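Local coordinates for protein 5-carboxyvanillate decarboxylase (PDB 4L6D) that probably catalyses the metal-dependent, non-oxidative decarboxylation of 5-carboxyvanillate to vanillate, as a member of the amidohydrolase superfamily, at residues Ala231-Leu236 with Glu285-Glu290. Sequence-based numbering, arbitrary orientation.
With VNL (4-hydroxy-3-methoxybenzoate), chain L.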
# COMPACT_ATOMS: atom_id res chain seq x y z
N ALA A 231 5.36 3.02 -2.15
CA ALA A 231 4.47 3.85 -1.32
C ALA A 231 4.81 3.93 0.16
O ALA A 231 4.14 4.65 0.89
CB ALA A 231 2.98 3.50 -1.53
N ILE A 232 5.84 3.21 0.59
CA ILE A 232 6.26 3.36 1.99
C ILE A 232 6.52 4.83 2.41
O ILE A 232 6.17 5.22 3.53
CB ILE A 232 7.41 2.40 2.37
CG1 ILE A 232 6.92 0.95 2.26
CG2 ILE A 232 7.94 2.71 3.76
CD1 ILE A 232 8.03 -0.07 2.27
N PRO A 233 7.08 5.67 1.51
CA PRO A 233 7.27 7.07 1.93
C PRO A 233 5.95 7.75 2.34
O PRO A 233 5.97 8.67 3.18
CB PRO A 233 7.82 7.73 0.67
CG PRO A 233 8.61 6.62 -0.00
CD PRO A 233 7.78 5.39 0.23
N PHE A 234 4.82 7.32 1.79
CA PHE A 234 3.54 7.95 2.10
C PHE A 234 3.06 7.56 3.48
O PHE A 234 2.35 8.32 4.13
CB PHE A 234 2.49 7.57 1.04
CG PHE A 234 1.33 8.54 0.96
CD1 PHE A 234 1.54 9.84 0.52
CD2 PHE A 234 0.04 8.15 1.29
CE1 PHE A 234 0.50 10.74 0.42
CE2 PHE A 234 -1.02 9.05 1.19
CZ PHE A 234 -0.79 10.35 0.75
N TRP A 235 3.47 6.36 3.93
CA TRP A 235 2.98 5.78 5.18
C TRP A 235 3.85 6.05 6.42
O TRP A 235 3.57 5.52 7.50
CB TRP A 235 2.86 4.26 5.05
CG TRP A 235 1.77 3.73 4.16
CD1 TRP A 235 1.91 3.21 2.89
CD2 TRP A 235 0.38 3.60 4.48
NE1 TRP A 235 0.69 2.79 2.42
CE2 TRP A 235 -0.26 3.00 3.37
CE3 TRP A 235 -0.39 3.93 5.61
CZ2 TRP A 235 -1.63 2.74 3.34
CZ3 TRP A 235 -1.76 3.67 5.58
CH2 TRP A 235 -2.36 3.08 4.45
N LEU A 236 4.92 6.84 6.27
CA LEU A 236 5.90 6.99 7.36
C LEU A 236 5.32 7.45 8.69
O LEU A 236 5.68 6.92 9.74
CB LEU A 236 7.02 7.96 6.94
CG LEU A 236 7.86 7.51 5.74
CD1 LEU A 236 8.92 8.56 5.42
CD2 LEU A 236 8.51 6.13 5.95
N GLU A 285 10.68 15.72 -0.19
CA GLU A 285 10.41 16.42 1.06
C GLU A 285 10.54 15.56 2.31
O GLU A 285 11.07 16.02 3.34
CB GLU A 285 9.02 17.08 1.03
CG GLU A 285 8.71 17.82 2.32
CD GLU A 285 7.34 18.44 2.36
OE1 GLU A 285 6.65 18.45 1.32
OE2 GLU A 285 6.95 18.93 3.44
N VAL A 286 10.04 14.32 2.26
CA VAL A 286 10.05 13.46 3.43
C VAL A 286 11.29 12.57 3.55
O VAL A 286 11.62 12.15 4.66
CB VAL A 286 8.76 12.60 3.57
CG1 VAL A 286 7.53 13.50 3.56
CG2 VAL A 286 8.68 11.54 2.48
N LEU A 287 11.96 12.29 2.44
CA LEU A 287 13.16 11.44 2.48
C LEU A 287 14.47 12.21 2.35
O LEU A 287 15.52 11.71 2.77
CB LEU A 287 13.13 10.39 1.37
CG LEU A 287 11.88 9.52 1.26
CD1 LEU A 287 12.04 8.58 0.07
CD2 LEU A 287 11.63 8.72 2.55
N GLY A 288 14.40 13.41 1.79
CA GLY A 288 15.61 14.14 1.46
C GLY A 288 15.98 13.89 0.01
O GLY A 288 15.76 12.79 -0.51
N PRO A 289 16.53 14.91 -0.67
CA PRO A 289 16.87 14.77 -2.09
C PRO A 289 17.96 13.72 -2.37
O PRO A 289 18.01 13.24 -3.50
CB PRO A 289 17.35 16.18 -2.47
CG PRO A 289 17.80 16.80 -1.15
CD PRO A 289 16.83 16.25 -0.15
N GLU A 290 18.78 13.35 -1.39
CA GLU A 290 19.80 12.33 -1.59
C GLU A 290 19.23 10.92 -1.71
O GLU A 290 19.93 10.00 -2.11
CB GLU A 290 20.83 12.36 -0.46
CG GLU A 290 21.71 13.57 -0.45
CD GLU A 290 22.47 13.71 0.86
OE1 GLU A 290 21.81 13.96 1.90
OE2 GLU A 290 23.70 13.54 0.85
C1 VNL L . 6.68 12.35 9.47
CO1 VNL L . 6.84 10.96 9.32
CO2 VNL L . 6.89 12.99 10.72
CM1 VNL L . 7.20 10.16 10.42
CM2 VNL L . 7.25 12.22 11.82
OM VNL L . 7.47 12.73 13.08
CZ VNL L . 7.41 10.77 11.67
CC VNL L . 6.29 13.18 8.29
CV VNL L . 7.37 14.14 13.32
O1 VNL L . 6.76 12.91 7.14
O2 VNL L . 5.51 14.14 8.49
O3 VNL L . 7.66 10.06 12.82
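P233 and L236 meet V286 and L287 in a mainly apolar contact on the periphery of the amidohydrolase TIM barrel, its centre about 17 Å from the centre of the chain. It joins the turn between helices 226-230 and 236-249 to the C-terminal end of helix 277-287. No hydrogen bond crosses it, and the buried surface is small, 159 Å² over both sides.

The proline ring and the methyls of L236, V286 and L287 do the touching. The proline ring and the L287 side chain cross obliquely, with P233 CG 4.0 Å from L287 CD1. The other methyl of L287 serves the second partner: CD2 lies 4.0 Å from L236 CD1, the two leucine side chains crossing at about a right angle. In L287, CG stands beside the backbone N, anti to the carbonyl carbon (chi1 -52°), and chi2 of 178° extends the chain on to CD1; the end of the side chain comes nearer the turn. V286 CG2 lies 4.2 Å from L236 CD1, the two side chains crossing at a slant. It also comes up against P233 O at 4.0 Å, the ring carbon P233 CB being a little farther off. F263 of helix 259-266 packs on both P233 and L287.

Several backbone groups bond elsewhere: F234 N donates to A231 O at 2.9 Å, P233 O bonds to the hydroxyl of Y282 one turn earlier on helix 277-287, and V286 O accepts from R264 NE.

A vanillate molecule sits beside L236 and V286, in a pocket that also includes W237, D240, S260 and R264, distinct from the manganese site. L236 CB approaches ring atom CO1 of the ligand at 3.8 Å, while V286 divides its methyls: CG2 faces the turn, and CG1 lies 3.7 Å from carboxylate atom O1.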